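Side-chain contacts in glycosyl hydrolase, family 38 (Enterococcus faecalis, PDB 5KBP), which probably hydrolyses alpha-mannosidic linkages, as expected for a metal-dependent alpha-mannosidase of glycoside hydrolase family 38: residues T282-S287 / V696-Q701; L429-G434 / V470-D475; A717-H722 / N736-L741. One frame throughout, in Å; residues are numbered along the deposited sequence.

Interaction 1: residues T282-S287 / V696-Q701; sequences TGELTS and VTRPNQ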
loop_
_atom_site.group_PDB
_atom_site.type_symbol
_atom_site.label_atom_id
_atom_site.label_comp_id
_atom_site.label_asym_id
_atom_site.label_seq_id
_atom_site.Cartn_x
_atom_site.Cartn_y
_atom_site.Cartn_z
ATOM N N THR A 282 -11.626 -36.589 14.435
ATOM C CA THR A 282 -10.276 -36.903 13.989
ATOM C C THR A 282 -10.000 -36.244 12.646
ATOM O O THR A 282 -10.784 -36.392 11.703
ATOM C CB THR A 282 -10.068 -38.418 13.874
ATOM O OG1 THR A 282 -10.268 -39.028 15.152
ATOM C CG2 THR A 282 -8.659 -38.722 13.382
ATOM N N GLY A 283 -8.884 -35.520 12.567
ATOM C CA GLY A 283 -8.411 -35.010 11.291
ATOM C C GLY A 283 -9.036 -33.682 10.890
ATOM O O GLY A 283 -9.389 -32.848 11.725
ATOM N N GLU A 284 -9.169 -33.493 9.578
ATOM C CA GLU A 284 -9.695 -32.249 9.036
ATOM C C GLU A 284 -11.148 -32.047 9.446
ATOM O O GLU A 284 -11.916 -33.001 9.606
ATOM C CB GLU A 284 -9.591 -32.243 7.508
ATOM C CG GLU A 284 -8.215 -31.932 6.946
ATOM C CD GLU A 284 -8.213 -31.921 5.428
ATOM O OE1 GLU A 284 -9.155 -32.483 4.832
ATOM O OE2 GLU A 284 -7.276 -31.349 4.831
ATOM N N LEU A 285 -11.523 -30.781 9.600
ATOM C CA LEU A 285 -12.902 -30.366 9.830
ATOM C C LEU A 285 -13.263 -29.419 8.690
ATOM O O LEU A 285 -13.148 -28.199 8.822
ATOM C CB LEU A 285 -13.073 -29.701 11.197
ATOM C CG LEU A 285 -12.537 -30.463 12.409
ATOM C CD1 LEU A 285 -12.829 -29.700 13.691
ATOM C CD2 LEU A 285 -13.117 -31.867 12.471
ATOM N N THR A 286 -13.687 -29.988 7.562
ATOM C CA THR A 286 -13.961 -29.227 6.350
ATOM C C THR A 286 -15.445 -29.245 5.986
ATOM O O THR A 286 -15.803 -29.104 4.814
ATOM C CB THR A 286 -13.123 -29.762 5.188
ATOM O OG1 THR A 286 -11.900 -30.310 5.696
ATOM C CG2 THR A 286 -12.790 -28.644 4.208
ATOM N N SER A 287 -16.314 -29.413 6.985
ATOM C CA SER A 287 -17.762 -29.466 6.776
ATOM C C SER A 287 -18.135 -30.551 5.769
ATOM O O SER A 287 -18.961 -30.341 4.877
ATOM C CB SER A 287 -18.309 -28.104 6.337
ATOM O OG SER A 287 -17.936 -27.085 7.247
ATOM N N VAL A 696 -2.866 -35.186 3.456
ATOM C CA VAL A 696 -4.169 -35.611 3.951
ATOM C C VAL A 696 -4.849 -36.496 2.915
ATOM O O VAL A 696 -4.747 -36.263 1.702
ATOM C CB VAL A 696 -5.039 -34.389 4.313
ATOM C CG1 VAL A 696 -5.354 -33.555 3.077
ATOM C CG2 VAL A 696 -6.313 -34.827 5.015
ATOM N N THR A 697 -5.533 -37.531 3.396
ATOM C CA THR A 697 -6.309 -38.425 2.546
ATOM C C THR A 697 -7.752 -37.940 2.514
ATOM O O THR A 697 -8.390 -37.801 3.564
ATOM C CB THR A 697 -6.232 -39.863 3.057
ATOM O OG1 THR A 697 -4.882 -40.336 2.964
ATOM C CG2 THR A 697 -7.138 -40.769 2.241
ATOM N N ARG A 698 -8.264 -37.675 1.313
ATOM C CA ARG A 698 -9.604 -37.144 1.154
ATOM C C ARG A 698 -10.460 -38.089 0.319
ATOM O O ARG A 698 -9.952 -38.726 -0.610
ATOM C CB ARG A 698 -9.569 -35.757 0.491
ATOM C CG ARG A 698 -8.812 -34.707 1.294
ATOM C CD ARG A 698 -9.167 -33.302 0.839
ATOM N NE ARG A 698 -8.748 -32.291 1.806
ATOM C CZ ARG A 698 -7.815 -31.375 1.576
ATOM N NH1 ARG A 698 -7.500 -30.496 2.517
ATOM N NH2 ARG A 698 -7.204 -31.328 0.401
ATOM N N PRO A 699 -11.751 -38.202 0.621
ATOM C CA PRO A 699 -12.601 -39.147 -0.112
ATOM C C PRO A 699 -13.113 -38.566 -1.422
ATOM O O PRO A 699 -13.401 -37.371 -1.529
ATOM C CB PRO A 699 -13.755 -39.402 0.862
ATOM C CG PRO A 699 -13.876 -38.116 1.612
ATOM C CD PRO A 699 -12.478 -37.548 1.724
ATOM N N ASN A 700 -13.221 -39.435 -2.426
ATOM C CA ASN A 700 -13.851 -39.063 -3.686
ATOM C C ASN A 700 -15.358 -39.270 -3.660
ATOM O O ASN A 700 -16.092 -38.517 -4.312
ATOM C CB ASN A 700 -13.243 -39.863 -4.842
ATOM C CG ASN A 700 -11.764 -39.587 -5.025
ATOM O OD1 ASN A 700 -11.283 -38.495 -4.726
ATOM N ND2 ASN A 700 -11.035 -40.579 -5.522
ATOM N N GLN A 701 -15.830 -40.272 -2.920
ATOM C CA GLN A 701 -17.261 -40.475 -2.740
ATOM C C GLN A 701 -17.814 -39.392 -1.822
ATOM O O GLN A 701 -17.349 -39.226 -0.690
ATOM C CB GLN A 701 -17.533 -41.863 -2.167
#

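Interaction 2: residues L429-G434 / V470-D475; sequences LPFYTG and VRFGYD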
loop_
_atom_site.group_PDB
_atom_site.type_symbol
_atom_site.label_atom_id
_atom_site.label_comp_id
_atom_site.label_asym_id
_atom_site.label_seq_id
_atom_site.Cartn_x
_atom_site.Cartn_y
_atom_site.Cartn_z
ATOM N N LEU A 429 32.605 -0.946 -16.775
ATOM C CA LEU A 429 33.181 0.375 -17.004
ATOM C C LEU A 429 32.534 1.375 -16.055
ATOM O O LEU A 429 31.395 1.808 -16.293
ATOM C CB LEU A 429 32.982 0.812 -18.458
ATOM C CG LEU A 429 33.533 -0.095 -19.561
ATOM C CD1 LEU A 429 33.334 0.549 -20.926
ATOM C CD2 LEU A 429 35.002 -0.420 -19.322
ATOM N N PRO A 430 33.202 1.768 -14.972
ATOM C CA PRO A 430 32.608 2.746 -14.053
ATOM C C PRO A 430 32.407 4.094 -14.729
ATOM O O PRO A 430 33.044 4.419 -15.733
ATOM C CB PRO A 430 33.633 2.837 -12.917
ATOM C CG PRO A 430 34.456 1.589 -13.030
ATOM C CD PRO A 430 34.504 1.278 -14.493
ATOM N N PHE A 431 31.498 4.888 -14.156
ATOM C CA PHE A 431 31.135 6.158 -14.778
ATOM C C PHE A 431 32.288 7.154 -14.770
ATOM O O PHE A 431 32.376 7.996 -15.670
ATOM C CB PHE A 431 29.913 6.760 -14.086
ATOM C CG PHE A 431 28.603 6.290 -14.653
ATOM C CD1 PHE A 431 28.545 5.175 -15.474
ATOM C CD2 PHE A 431 27.431 6.977 -14.380
ATOM C CE1 PHE A 431 27.339 4.747 -16.000
ATOM C CE2 PHE A 431 26.225 6.554 -14.904
ATOM C CZ PHE A 431 26.180 5.437 -15.715
ATOM N N TYR A 432 33.181 7.078 -13.780
ATOM C CA TYR A 432 34.302 8.012 -13.750
ATOM C C TYR A 432 35.312 7.754 -14.860
ATOM O O TYR A 432 36.251 8.543 -15.013
ATOM C CB TYR A 432 35.001 7.978 -12.383
ATOM C CG TYR A 432 35.598 6.645 -11.975
ATOM C CD1 TYR A 432 36.828 6.228 -12.470
ATOM C CD2 TYR A 432 34.947 5.821 -11.067
ATOM C CE1 TYR A 432 37.379 5.018 -12.093
ATOM C CE2 TYR A 432 35.494 4.611 -10.678
ATOM C CZ TYR A 432 36.709 4.214 -11.196
ATOM O OH TYR A 432 37.255 3.010 -10.815
ATOM N N THR A 433 35.143 6.680 -15.635
ATOM C CA THR A 433 36.045 6.423 -16.753
ATOM C C THR A 433 35.774 7.377 -17.911
ATOM O O THR A 433 36.713 7.896 -18.527
ATOM C CB THR A 433 35.910 4.970 -17.209
ATOM O OG1 THR A 433 36.260 4.097 -16.129
ATOM C CG2 THR A 433 36.821 4.690 -18.395
ATOM N N GLY A 434 34.509 7.625 -18.219
ATOM C CA GLY A 434 34.184 8.518 -19.309
ATOM C C GLY A 434 32.705 8.815 -19.382
ATOM O O GLY A 434 31.979 8.695 -18.393
ATOM N N VAL A 470 24.341 -5.726 -22.397
ATOM C CA VAL A 470 25.056 -4.530 -21.971
ATOM C C VAL A 470 24.024 -3.547 -21.441
ATOM O O VAL A 470 23.162 -3.079 -22.197
ATOM C CB VAL A 470 25.871 -3.906 -23.114
ATOM C CG1 VAL A 470 26.506 -2.602 -22.656
ATOM C CG2 VAL A 470 26.929 -4.879 -23.609
ATOM N N ARG A 471 24.105 -3.238 -20.150
ATOM C CA ARG A 471 23.134 -2.359 -19.519
ATOM C C ARG A 471 23.811 -1.578 -18.403
ATOM O O ARG A 471 24.952 -1.850 -18.022
ATOM C CB ARG A 471 21.943 -3.147 -18.965
ATOM C CG ARG A 471 22.314 -4.088 -17.832
ATOM C CD ARG A 471 21.096 -4.765 -17.233
ATOM N NE ARG A 471 21.475 -5.723 -16.199
ATOM C CZ ARG A 471 21.700 -7.012 -16.427
ATOM N NH1 ARG A 471 21.579 -7.499 -17.653
ATOM N NH2 ARG A 471 22.044 -7.816 -15.429
ATOM N N PHE A 472 23.082 -0.600 -17.879
ATOM C CA PHE A 472 23.533 0.174 -16.737
ATOM C C PHE A 472 23.371 -0.633 -15.454
ATOM O O PHE A 472 22.477 -1.477 -15.334
ATOM C CB PHE A 472 22.752 1.489 -16.653
ATOM C CG PHE A 472 22.699 2.087 -15.275
ATOM C CD1 PHE A 472 23.759 2.835 -14.788
ATOM C CD2 PHE A 472 21.581 1.917 -14.474
ATOM C CE1 PHE A 472 23.709 3.389 -13.523
ATOM C CE2 PHE A 472 21.526 2.468 -13.208
ATOM C CZ PHE A 472 22.591 3.206 -12.733
ATOM N N GLY A 473 24.261 -0.377 -14.497
ATOM C CA GLY A 473 24.202 -1.029 -13.203
ATOM C C GLY A 473 24.928 -0.192 -12.175
ATOM O O GLY A 473 25.677 0.731 -12.505
ATOM N N TYR A 474 24.698 -0.527 -10.908
ATOM C CA TYR A 474 25.310 0.210 -9.813
ATOM C C TYR A 474 25.572 -0.732 -8.647
ATOM O O TYR A 474 25.012 -1.829 -8.564
ATOM C CB TYR A 474 24.434 1.386 -9.359
ATOM C CG TYR A 474 23.060 0.981 -8.874
ATOM C CD1 TYR A 474 22.017 0.797 -9.771
ATOM C CD2 TYR A 474 22.805 0.788 -7.522
ATOM C CE1 TYR A 474 20.760 0.427 -9.338
ATOM C CE2 TYR A 474 21.549 0.416 -7.079
ATOM C CZ TYR A 474 20.531 0.238 -7.993
ATOM O OH TYR A 474 19.278 -0.130 -7.562
ATOM N N ASP A 475 26.446 -0.286 -7.749
ATOM C CA ASP A 475 26.722 -0.975 -6.500
ATOM C C ASP A 475 26.456 -0.031 -5.337
ATOM O O ASP A 475 26.669 1.181 -5.438
ATOM C CB ASP A 475 28.169 -1.480 -6.433
ATOM C CG ASP A 475 28.388 -2.731 -7.257
ATOM O OD1 ASP A 475 27.388 -3.344 -7.685
ATOM O OD2 ASP A 475 29.559 -3.109 -7.465
#

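Interaction 3: residues A717-H722 / N736-L741; sequences AFVNVH and NEYEVL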
loop_
_atom_site.group_PDB
_atom_site.type_symbol
_atom_site.label_atom_id
_atom_site.label_comp_id
_atom_site.label_asym_id
_atom_site.label_seq_id
_atom_site.Cartn_x
_atom_site.Cartn_y
_atom_site.Cartn_z
ATOM N N ALA A 717 0.789 -27.502 -2.060
ATOM C CA ALA A 717 1.794 -27.633 -3.105
ATOM C C ALA A 717 1.431 -28.640 -4.186
ATOM O O ALA A 717 1.924 -28.515 -5.311
ATOM C CB ALA A 717 3.146 -28.021 -2.494
ATOM N N PHE A 718 0.584 -29.626 -3.894
ATOM C CA PHE A 718 0.318 -30.677 -4.868
ATOM C C PHE A 718 -0.988 -31.389 -4.536
ATOM O O PHE A 718 -1.583 -31.190 -3.475
ATOM C CB PHE A 718 1.474 -31.682 -4.926
ATOM C CG PHE A 718 1.797 -32.311 -3.599
ATOM C CD1 PHE A 718 1.088 -33.412 -3.147
ATOM C CD2 PHE A 718 2.814 -31.805 -2.805
ATOM C CE1 PHE A 718 1.379 -33.991 -1.928
ATOM C CE2 PHE A 718 3.113 -32.383 -1.585
ATOM C CZ PHE A 718 2.393 -33.478 -1.147
ATOM N N VAL A 719 -1.414 -32.233 -5.474
ATOM C CA VAL A 719 -2.530 -33.157 -5.298
ATOM C C VAL A 719 -2.200 -34.423 -6.081
ATOM O O VAL A 719 -1.618 -34.354 -7.169
ATOM C CB VAL A 719 -3.867 -32.536 -5.759
ATOM C CG1 VAL A 719 -3.765 -32.039 -7.191
ATOM C CG2 VAL A 719 -4.998 -33.538 -5.621
ATOM N N ASN A 720 -2.555 -35.580 -5.524
ATOM C CA ASN A 720 -2.145 -36.861 -6.082
ATOM C C ASN A 720 -3.325 -37.815 -6.186
ATOM O O ASN A 720 -4.221 -37.809 -5.337
ATOM C CB ASN A 720 -1.036 -37.497 -5.232
ATOM C CG ASN A 720 -0.662 -38.889 -5.700
ATOM O OD1 ASN A 720 -1.219 -39.883 -5.235
ATOM N ND2 ASN A 720 0.284 -38.967 -6.628
ATOM N N VAL A 721 -3.313 -38.634 -7.237
ATOM C CA VAL A 721 -4.268 -39.718 -7.433
ATOM C C VAL A 721 -3.480 -40.951 -7.850
ATOM O O VAL A 721 -2.701 -40.896 -8.807
ATOM C CB VAL A 721 -5.329 -39.368 -8.496
ATOM C CG1 VAL A 721 -6.075 -40.617 -8.936
ATOM C CG2 VAL A 721 -6.299 -38.325 -7.958
ATOM N N HIS A 722 -3.672 -42.056 -7.134
ATOM C CA HIS A 722 -2.889 -43.251 -7.401
ATOM C C HIS A 722 -3.660 -44.490 -6.972
ATOM O O HIS A 722 -4.535 -44.436 -6.104
ATOM C CB HIS A 722 -1.534 -43.206 -6.682
ATOM C CG HIS A 722 -1.629 -43.378 -5.198
ATOM N ND1 HIS A 722 -1.815 -42.320 -4.335
ATOM C CD2 HIS A 722 -1.562 -44.488 -4.424
ATOM C CE1 HIS A 722 -1.859 -42.769 -3.093
ATOM N NE2 HIS A 722 -1.708 -44.081 -3.119
ATOM N N ASN A 736 -4.495 -22.892 -5.483
ATOM C CA ASN A 736 -4.841 -23.603 -4.261
ATOM C C ASN A 736 -6.223 -24.248 -4.285
ATOM O O ASN A 736 -6.597 -24.895 -3.301
ATOM C CB ASN A 736 -4.739 -22.650 -3.065
ATOM C CG ASN A 736 -3.349 -22.062 -2.911
ATOM O OD1 ASN A 736 -3.172 -20.844 -2.927
ATOM N ND2 ASN A 736 -2.354 -22.928 -2.766
ATOM N N GLU A 737 -6.988 -24.099 -5.364
ATOM C CA GLU A 737 -8.277 -24.766 -5.498
ATOM C C GLU A 737 -8.168 -25.883 -6.525
ATOM O O GLU A 737 -7.659 -25.668 -7.631
ATOM C CB GLU A 737 -9.381 -23.790 -5.912
ATOM C CG GLU A 737 -10.774 -24.405 -5.849
ATOM C CD GLU A 737 -11.828 -23.545 -6.509
ATOM O OE1 GLU A 737 -12.122 -23.770 -7.702
ATOM O OE2 GLU A 737 -12.360 -22.639 -5.838
ATOM N N TYR A 738 -8.652 -27.068 -6.160
ATOM C CA TYR A 738 -8.668 -28.210 -7.060
ATOM C C TYR A 738 -9.950 -28.997 -6.839
ATOM O O TYR A 738 -10.684 -28.781 -5.870
ATOM C CB TYR A 738 -7.446 -29.116 -6.851
ATOM C CG TYR A 738 -7.548 -30.005 -5.632
ATOM C CD1 TYR A 738 -7.201 -29.531 -4.376
ATOM C CD2 TYR A 738 -7.991 -31.319 -5.736
ATOM C CE1 TYR A 738 -7.290 -30.336 -3.257
ATOM C CE2 TYR A 738 -8.088 -32.130 -4.622
ATOM C CZ TYR A 738 -7.735 -31.633 -3.386
ATOM O OH TYR A 738 -7.828 -32.438 -2.275
ATOM N N GLU A 739 -10.210 -29.928 -7.753
ATOM C CA GLU A 739 -11.332 -30.847 -7.624
ATOM C C GLU A 739 -10.997 -32.132 -8.364
ATOM O O GLU A 739 -10.515 -32.087 -9.500
ATOM C CB GLU A 739 -12.626 -30.236 -8.175
ATOM C CG GLU A 739 -13.813 -31.187 -8.145
ATOM C CD GLU A 739 -15.103 -30.529 -8.593
ATOM O OE1 GLU A 739 -16.184 -30.998 -8.179
ATOM O OE2 GLU A 739 -15.038 -29.544 -9.357
ATOM N N VAL A 740 -11.243 -33.264 -7.718
ATOM C CA VAL A 740 -11.047 -34.577 -8.323
ATOM C C VAL A 740 -12.396 -35.027 -8.865
ATOM O O VAL A 740 -13.316 -35.329 -8.098
ATOM C CB VAL A 740 -10.478 -35.586 -7.318
ATOM C CG1 VAL A 740 -10.197 -36.912 -8.004
ATOM C CG2 VAL A 740 -9.217 -35.032 -6.674
ATOM N N LEU A 741 -12.518 -35.069 -10.188
ATOM C CA LEU A 741 -13.791 -35.384 -10.815
ATOM C C LEU A 741 -14.100 -36.876 -10.688
ATOM O O LEU A 741 -13.268 -37.683 -10.261
ATOM C CB LEU A 741 -13.787 -34.948 -12.280
ATOM C CG LEU A 741 -14.325 -33.546 -12.593
ATOM C CD1 LEU A 741 -13.749 -32.490 -11.655
ATOM C CD2 LEU A 741 -14.039 -33.178 -14.040
#

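Interaction 1: residues T282-S287 / V696-Q701
E284 and R698 form a buried salt bridge that ties the loop after strand 280-282, in the N-terminal domain of this family 38 hydrolase, to strand 695-699, an outermost strand, within this chain, of an antiparallel sheet in the C-terminal region. E284 turns its CG away from its own carbonyl carbon (chi1 -79°) and continues fully extended, which carries the carboxylate across to the strand. There it meets the arginine side chain at about a right angle, but the two flat groups are turned only 27° from each other, close enough to coplanar for a two-point pairing. R698 NE donates to the syn lone pair of E284 OE1 at 3.1 Å, somewhat tilted from the guanidinium plane. R698 NH1 lies 2.5 Å from E284 OE2, a very short and bent approach whose details are doubtful. The third nitrogen, R698 NH2, is hydrogen-bonded to the hydroxyl of Y738, so all three guanidinium nitrogens have partners. V696 packs against both groups: its CG2 comes within 3.5 Å of E284 CD, and its CG1 sits over the centre of one guanidinium face, 3.6 Å above the plane.

Interaction 2: residues L429-G434 / V470-D475
F431 and F472 meet through their rings at the border of a three-stranded antiparallel sheet, in a region matching the first C-terminal domain of family 38. The contact is narrow. F431 touches with the far end of its ring, where CZ lies 3.7 Å from F472 CD1 and 3.9 Å from F472 CE1, so one ring carbon of F431 meets the CD1-CE1 bond of F472. The side chains cross at about a right angle, while the ring planes are inclined by 43° with centroids 5.8 Å apart. This oblique pairing is neither a stack nor an edge-to-face contact, and holds by apolar packing alone.

The two phenylalanines reach the meeting point differently. The CB of F431 already points toward 470-475, from a tight turn in which T433 N bonds back to P430 O at 3.1 Å. F472 starts out across its strand, not at F431, and with CG roughly opposite the backbone N (chi1 156°) its ring is brought round to F431. The pair also belongs to the dimer interface: F763 of the second subunit makes an edge-to-face contact with F472, and W760 of that subunit packs on F431.

Strands 416-430 and 463-475 are not neighbours in the sheet; strand 483-499 runs between them, and the rings close over it, F431 resting on P484 and F472 on M486. Helix 436-445 packs nearby, with L443 touching both L429 and V470.

Interaction 3: residues A717-H722 / N736-L741
Face-to-face packing of two antiparallel sheets brings V719 of strand 718-722 against Y738 of strand 737-740, with V721 and V740 meeting one step further along. The CA atoms of V719 and Y738 are 8.1 Å apart, too far for backbone pairing, and the space between is filled by side chains. V719 lays its CG2 methyl over one face of the tyrosine ring, 4.0 Å from the centroid and 28° off the ring normal, a CH-pi contact. The approach leans toward one side of the ring, so that the nearest carbon is Y738 CE2, 3.5 Å from V719 CG2. In Y738 the ring carbon CG stands between the backbone N and the carbonyl carbon (chi1 77°), a torsion that turns a ring face to V719 CG2 and leaves the ring edge toward V740 CG2, which lies in the ring plane. The valines instead meet tip to tip, V721 CG2 being 4.1 Å from V740 CG1.

The arrangement is that of a beta-sandwich core, consistent with the galactose mutarotase-like fold of family 38 C-terminal domains: strand 718-722 belongs to one large sheet and strand 737-740 to the other. I746, on strand 745-753 beside 737-740, packs against both V719 and V721. The buried phenol of Y738 has a polar partner across the sandwich, since its OH is hydrogen-bonded to H687 NE2 on the sheet of V719.

On the other face of strand 718-722, N720 and H722 form a polar pair. H722 ND1 donates to N720 OD1 at 2.7 Å, nearly in line with the amide C=O, while N720 ND2 bonds to T729 OG1 and H783 NE2; Y793 of helix 789-799 packs against N720.

Interactions 1 and 3 are neighbours, their centres about 13 Å apart, and R698 and Y738 join them: R698 NH2 and Y738 OH are hydrogen-bonded at 3.0 Å. N700 OD1 also packs against V740 CG1. The sheet that forms one side of interaction 3 also carries R698 of interaction 1. Interaction 2 stands apart, its centre about 59 Å from that of interaction 1 and 50 Å from that of interaction 3, although in sequence it falls between the two segments of interaction 1. It alone of the three touches the second subunit. All three lie away from F253 and Y256, which bind calcium in this protein though none is bound to this chain.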